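Local coordinates for protein telomeric DNA-binding factor trf1 (Schizosaccharomyces pombe, PDB 6K5S) that probably binds telomeric DNA repeats, as a member of the telomere repeat binding factor (TRF) family, at residues Asn123-Ile137 and Tyr206-Tyr218. Residues are numbered along the deposited sequence; the frame is centred on the assembly and turned at random.
Sequences NQGTLYMELKTQAYI and YPWGKFLSEIACY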
loop_
_atom_site.group_PDB
_atom_site.type_symbol
_atom_site.label_atom_id
_atom_site.label_comp_id
_atom_site.label_asym_id
_atom_site.label_seq_id
_atom_site.Cartn_x
_atom_site.Cartn_y
_atom_site.Cartn_z
ATOM N N ASN A 123 2.569 33.368 3.318
ATOM C CA ASN A 123 2.123 32.645 2.132
ATOM C C ASN A 123 1.039 31.619 2.448
ATOM O O ASN A 123 0.202 31.335 1.587
ATOM C CB ASN A 123 3.302 31.967 1.453
ATOM C CG ASN A 123 4.213 32.969 0.775
ATOM O OD1 ASN A 123 3.808 33.653 -0.165
ATOM N ND2 ASN A 123 5.442 33.081 1.267
ATOM N N GLN A 124 1.064 31.026 3.648
ATOM C CA GLN A 124 -0.056 30.200 4.092
ATOM C C GLN A 124 -1.331 31.023 4.169
ATOM O O GLN A 124 -2.405 30.564 3.763
ATOM C CB GLN A 124 0.244 29.591 5.461
ATOM C CG GLN A 124 1.372 28.579 5.472
ATOM C CD GLN A 124 1.803 28.222 6.884
ATOM O OE1 GLN A 124 1.567 28.973 7.834
ATOM N NE2 GLN A 124 2.423 27.070 7.030
ATOM N N GLY A 125 -1.227 32.235 4.725
ATOM C CA GLY A 125 -2.375 33.113 4.822
ATOM C C GLY A 125 -2.952 33.463 3.467
ATOM O O GLY A 125 -4.173 33.441 3.275
ATOM N N THR A 126 -2.085 33.813 2.511
ATOM C CA THR A 126 -2.559 34.102 1.159
ATOM C C THR A 126 -3.252 32.892 0.551
ATOM O O THR A 126 -4.311 33.020 -0.083
ATOM C CB THR A 126 -1.392 34.545 0.273
ATOM O OG1 THR A 126 -0.894 35.795 0.747
ATOM C CG2 THR A 126 -1.850 34.694 -1.180
ATOM N N LEU A 127 -2.672 31.708 0.731
ATOM C CA LEU A 127 -3.305 30.487 0.243
ATOM C C LEU A 127 -4.658 30.245 0.918
ATOM O O LEU A 127 -5.614 29.827 0.261
ATOM C CB LEU A 127 -2.376 29.304 0.474
ATOM C CG LEU A 127 -2.511 28.090 -0.425
ATOM C CD1 LEU A 127 -2.530 28.500 -1.913
ATOM C CD2 LEU A 127 -1.354 27.131 -0.110
ATOM N N TYR A 128 -4.738 30.470 2.235
ATOM C CA TYR A 128 -6.000 30.370 2.965
ATOM C C TYR A 128 -7.080 31.240 2.319
ATOM O O TYR A 128 -8.215 30.794 2.101
ATOM C CB TYR A 128 -5.765 30.817 4.403
ATOM C CG TYR A 128 -6.698 30.296 5.463
ATOM C CD1 TYR A 128 -7.524 29.203 5.236
ATOM C CD2 TYR A 128 -6.741 30.899 6.705
ATOM C CE1 TYR A 128 -8.365 28.737 6.229
ATOM C CE2 TYR A 128 -7.575 30.427 7.702
ATOM C CZ TYR A 128 -8.378 29.350 7.456
ATOM O OH TYR A 128 -9.201 28.874 8.447
ATOM N N MET A 129 -6.746 32.506 2.052
ATOM C CA MET A 129 -7.714 33.445 1.501
ATOM C C MET A 129 -8.220 32.997 0.139
ATOM O O MET A 129 -9.418 33.140 -0.161
ATOM C CB MET A 129 -7.091 34.841 1.399
ATOM C CG MET A 129 -7.980 35.903 0.744
ATOM S SD MET A 129 -7.100 37.500 0.539
ATOM C CE MET A 129 -5.804 37.078 -0.593
ATOM N N GLU A 130 -7.315 32.519 -0.728
ATOM C CA GLU A 130 -7.729 32.069 -2.054
ATOM C C GLU A 130 -8.553 30.789 -1.972
ATOM O O GLU A 130 -9.473 30.582 -2.770
ATOM C CB GLU A 130 -6.506 31.848 -2.959
ATOM C CG GLU A 130 -5.675 33.117 -3.279
ATOM C CD GLU A 130 -6.467 34.233 -3.974
ATOM O OE1 GLU A 130 -7.514 33.961 -4.605
ATOM O OE2 GLU A 130 -6.035 35.408 -3.894
ATOM N N LEU A 131 -8.205 29.895 -1.056
ATOM C CA LEU A 131 -9.046 28.719 -0.850
ATOM C C LEU A 131 -10.466 29.132 -0.481
ATOM O O LEU A 131 -11.438 28.620 -1.046
ATOM C CB LEU A 131 -8.461 27.812 0.241
ATOM C CG LEU A 131 -9.370 26.610 0.556
ATOM C CD1 LEU A 131 -9.510 25.681 -0.656
ATOM C CD2 LEU A 131 -8.779 25.830 1.726
ATOM N N LYS A 132 -10.605 30.035 0.494
ATOM C CA LYS A 132 -11.935 30.482 0.900
ATOM C C LYS A 132 -12.675 31.105 -0.283
ATOM O O LYS A 132 -13.876 30.883 -0.460
ATOM C CB LYS A 132 -11.828 31.479 2.061
ATOM C CG LYS A 132 -11.257 30.861 3.368
ATOM C CD LYS A 132 -10.946 31.960 4.404
ATOM C CE LYS A 132 -10.589 31.384 5.807
ATOM N NZ LYS A 132 -11.703 30.546 6.328
ATOM N N THR A 133 -11.953 31.824 -1.136
ATOM C CA THR A 133 -12.577 32.438 -2.307
ATOM C C THR A 133 -13.119 31.380 -3.264
ATOM O O THR A 133 -14.241 31.506 -3.763
ATOM C CB THR A 133 -11.580 33.349 -3.029
ATOM O OG1 THR A 133 -11.114 34.344 -2.109
ATOM C CG2 THR A 133 -12.286 34.049 -4.215
ATOM N N GLN A 134 -12.343 30.324 -3.522
ATOM C CA GLN A 134 -12.847 29.238 -4.360
ATOM C C GLN A 134 -13.991 28.488 -3.684
ATOM O O GLN A 134 -14.933 28.056 -4.361
ATOM C CB GLN A 134 -11.722 28.262 -4.734
ATOM C CG GLN A 134 -10.613 28.879 -5.631
ATOM C CD GLN A 134 -11.173 29.548 -6.894
ATOM O OE1 GLN A 134 -12.009 28.971 -7.587
ATOM N NE2 GLN A 134 -10.699 30.754 -7.192
ATOM N N ALA A 135 -13.923 28.286 -2.362
ATOM C CA ALA A 135 -15.062 27.655 -1.693
ATOM C C ALA A 135 -16.323 28.493 -1.873
ATOM O O ALA A 135 -17.410 27.952 -2.099
ATOM C CB ALA A 135 -14.772 27.439 -0.208
ATOM N N TYR A 136 -16.191 29.819 -1.754
ATOM C CA TYR A 136 -17.330 30.699 -1.947
ATOM C C TYR A 136 -17.880 30.570 -3.364
ATOM O O TYR A 136 -19.093 30.425 -3.556
ATOM C CB TYR A 136 -16.930 32.153 -1.631
ATOM C CG TYR A 136 -17.978 33.176 -2.030
ATOM C CD1 TYR A 136 -19.192 33.259 -1.338
ATOM C CD2 TYR A 136 -17.764 34.056 -3.099
ATOM C CE1 TYR A 136 -20.171 34.193 -1.697
ATOM C CE2 TYR A 136 -18.735 34.986 -3.475
ATOM C CZ TYR A 136 -19.940 35.057 -2.749
ATOM O OH TYR A 136 -20.913 35.974 -3.085
ATOM N N ILE A 137 -16.995 30.592 -4.362
ATOM C CA ILE A 137 -17.424 30.544 -5.759
ATOM C C ILE A 137 -18.100 29.217 -6.063
ATOM O O ILE A 137 -19.143 29.171 -6.724
ATOM C CB ILE A 137 -16.220 30.792 -6.681
ATOM C CG1 ILE A 137 -15.811 32.268 -6.579
ATOM C CG2 ILE A 137 -16.553 30.361 -8.114
ATOM C CD1 ILE A 137 -14.411 32.557 -7.148
ATOM N N TYR A 206 -11.425 35.257 -10.356
ATOM C CA TYR A 206 -10.571 34.390 -9.550
ATOM C C TYR A 206 -10.619 33.009 -10.191
ATOM O O TYR A 206 -11.311 32.103 -9.693
ATOM C CB TYR A 206 -11.023 34.367 -8.089
ATOM C CG TYR A 206 -11.010 35.728 -7.415
ATOM C CD1 TYR A 206 -9.828 36.298 -6.962
ATOM C CD2 TYR A 206 -12.191 36.425 -7.219
ATOM C CE1 TYR A 206 -9.826 37.536 -6.331
ATOM C CE2 TYR A 206 -12.203 37.657 -6.599
ATOM C CZ TYR A 206 -11.021 38.215 -6.164
ATOM O OH TYR A 206 -11.064 39.447 -5.549
ATOM N N PRO A 207 -9.915 32.818 -11.314
ATOM C CA PRO A 207 -10.017 31.554 -12.048
ATOM C C PRO A 207 -9.473 30.383 -11.243
ATOM O O PRO A 207 -8.512 30.509 -10.479
ATOM C CB PRO A 207 -9.171 31.804 -13.307
ATOM C CG PRO A 207 -8.161 32.822 -12.879
ATOM C CD PRO A 207 -8.912 33.723 -11.911
ATOM N N TRP A 208 -10.118 29.230 -11.425
ATOM C CA TRP A 208 -9.691 28.020 -10.728
ATOM C C TRP A 208 -8.259 27.653 -11.093
ATOM O O TRP A 208 -7.428 27.381 -10.215
ATOM C CB TRP A 208 -10.647 26.881 -11.060
ATOM C CG TRP A 208 -10.277 25.563 -10.471
ATOM C CD1 TRP A 208 -9.871 24.453 -11.143
ATOM C CD2 TRP A 208 -10.311 25.207 -9.085
ATOM N NE1 TRP A 208 -9.646 23.416 -10.258
ATOM C CE2 TRP A 208 -9.913 23.858 -8.987
ATOM C CE3 TRP A 208 -10.626 25.905 -7.917
ATOM C CZ2 TRP A 208 -9.829 23.190 -7.766
ATOM C CZ3 TRP A 208 -10.564 25.244 -6.707
ATOM C CH2 TRP A 208 -10.154 23.902 -6.636
ATOM N N GLY A 209 -7.946 27.669 -12.389
ATOM C CA GLY A 209 -6.604 27.312 -12.826
ATOM C C GLY A 209 -5.526 28.084 -12.098
ATOM O O GLY A 209 -4.490 27.528 -11.728
ATOM N N LYS A 210 -5.772 29.371 -11.840
ATOM C CA LYS A 210 -4.808 30.143 -11.072
ATOM C C LYS A 210 -4.700 29.629 -9.639
ATOM O O LYS A 210 -3.598 29.565 -9.079
ATOM C CB LYS A 210 -5.183 31.626 -11.092
ATOM C CG LYS A 210 -4.069 32.526 -10.619
ATOM C CD LYS A 210 -4.474 34.000 -10.692
ATOM C CE LYS A 210 -4.504 34.622 -9.310
ATOM N NZ LYS A 210 -3.171 34.567 -8.661
ATOM N N PHE A 211 -5.822 29.248 -9.021
ATOM C CA PHE A 211 -5.702 28.706 -7.669
ATOM C C PHE A 211 -4.978 27.369 -7.684
ATOM O O PHE A 211 -4.169 27.081 -6.795
ATOM C CB PHE A 211 -7.076 28.559 -7.007
ATOM C CG PHE A 211 -7.016 27.872 -5.668
ATOM C CD1 PHE A 211 -6.467 28.512 -4.580
ATOM C CD2 PHE A 211 -7.471 26.573 -5.518
ATOM C CE1 PHE A 211 -6.397 27.885 -3.347
ATOM C CE2 PHE A 211 -7.397 25.931 -4.286
ATOM C CZ PHE A 211 -6.862 26.584 -3.204
ATOM N N LEU A 212 -5.265 26.531 -8.676
ATOM C CA LEU A 212 -4.568 25.263 -8.779
ATOM C C LEU A 212 -3.062 25.496 -8.831
ATOM O O LEU A 212 -2.296 24.867 -8.092
ATOM C CB LEU A 212 -5.053 24.517 -10.014
ATOM C CG LEU A 212 -5.416 23.035 -9.979
ATOM C CD1 LEU A 212 -6.487 22.743 -8.952
ATOM C CD2 LEU A 212 -5.904 22.629 -11.365
ATOM N N SER A 213 -2.633 26.451 -9.657
ATOM C CA SER A 213 -1.210 26.743 -9.785
ATOM C C SER A 213 -0.645 27.308 -8.486
ATOM O O SER A 213 0.481 26.980 -8.099
ATOM C CB SER A 213 -0.982 27.709 -10.947
ATOM O OG SER A 213 0.286 27.488 -11.539
ATOM N N GLU A 214 -1.424 28.130 -7.781
ATOM C CA GLU A 214 -0.966 28.637 -6.494
ATOM C C GLU A 214 -0.696 27.496 -5.519
ATOM O O GLU A 214 0.341 27.471 -4.848
ATOM C CB GLU A 214 -1.994 29.600 -5.892
ATOM C CG GLU A 214 -2.352 30.819 -6.733
ATOM C CD GLU A 214 -1.284 31.888 -6.723
ATOM O OE1 GLU A 214 -0.454 31.890 -5.788
ATOM O OE2 GLU A 214 -1.282 32.731 -7.652
ATOM N N ILE A 215 -1.635 26.552 -5.403
ATOM C CA ILE A 215 -1.552 25.588 -4.310
ATOM C C ILE A 215 -0.480 24.547 -4.595
ATOM O O ILE A 215 0.261 24.138 -3.692
ATOM C CB ILE A 215 -2.926 24.944 -4.036
ATOM C CG1 ILE A 215 -2.898 24.189 -2.707
ATOM C CG2 ILE A 215 -3.325 23.980 -5.140
ATOM C CD1 ILE A 215 -2.916 25.092 -1.515
ATOM N N ALA A 216 -0.355 24.117 -5.851
ATOM C CA ALA A 216 0.645 23.102 -6.166
ATOM C C ALA A 216 2.047 23.650 -5.950
ATOM O O ALA A 216 2.883 23.003 -5.308
ATOM C CB ALA A 216 0.468 22.606 -7.598
ATOM N N CYS A 217 2.300 24.865 -6.448
ATOM C CA CYS A 217 3.581 25.529 -6.226
ATOM C C CYS A 217 3.920 25.621 -4.744
ATOM O O CYS A 217 5.040 25.295 -4.337
ATOM C CB CYS A 217 3.564 26.918 -6.853
ATOM S SG CYS A 217 3.623 26.884 -8.658
ATOM N N TYR A 218 2.966 26.059 -3.915
ATOM C CA TYR A 218 3.232 26.065 -2.479
ATOM C C TYR A 218 3.588 24.672 -1.992
ATOM O O TYR A 218 4.581 24.481 -1.284
ATOM C CB TYR A 218 2.038 26.596 -1.679
ATOM C CG TYR A 218 2.272 26.513 -0.184
ATOM C CD1 TYR A 218 2.087 25.324 0.509
ATOM C CD2 TYR A 218 2.679 27.626 0.539
ATOM C CE1 TYR A 218 2.317 25.238 1.869
ATOM C CE2 TYR A 218 2.904 27.548 1.907
ATOM C CZ TYR A 218 2.723 26.352 2.562
ATOM O OH TYR A 218 2.942 26.256 3.922
HETATM O O HOH W 1 -13.222 29.712 -9.860
#
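Q124 meets Y218 at the start of the pairing: its amide NE2 donates to the phenol OH of Y218 at 3.3 Å, the oxygen lying close to the amide plane, while its CG also rests against that OH. Its other amide atom, OE1, turns back to the backbone of L121, so both ends of the amide are used. One turn on, L127 is a knob in the hole formed by F211, E214, I215 and Y218. The anti chi1 (-154°) points CG at the other helix, and CD2 then lies over one face of the Y218 ring, 4.1 Å from its centroid, a CH-pi contact; CD1 lies against F211 and E214. The two helices run roughly antiparallel, at 148°, and the knobs are reciprocal, for F211 in turn fits among L127, E130, L131 and Q134. This knobs-into-holes packing joins helices 122-141 and 208-222 within an all-helical TRF domain. E130 lays CB against CD1 of F211 at 3.7 Å; its carboxylate bends off toward a salt bridge with R189 of helix 177-195. L131 brings CD1 to the CZ of the same ring. T133 places CG2 over a face of the Y206 ring, 4.1 Å from the centroid, with its OG1 bonded back to M129 O and also to NH1 of R189, the arginine that pairs with E130. At Q134 the chain folds at chi2, and NE2 reaches Y206 O at 2.9 Å. That bond is nearly straight, at 169°, but comes from above the carbonyl plane. A water donates to both Q134 OE1 and Y206 O, closing a second bridge between the same two residues, while OE1 also sits at the edge of the W208 ring, 3.4 Å from CE3. I137 ends the contact by setting CD1 against CB of Y206, whose side chain goes on to touch R192 and L193 of helix 177-195.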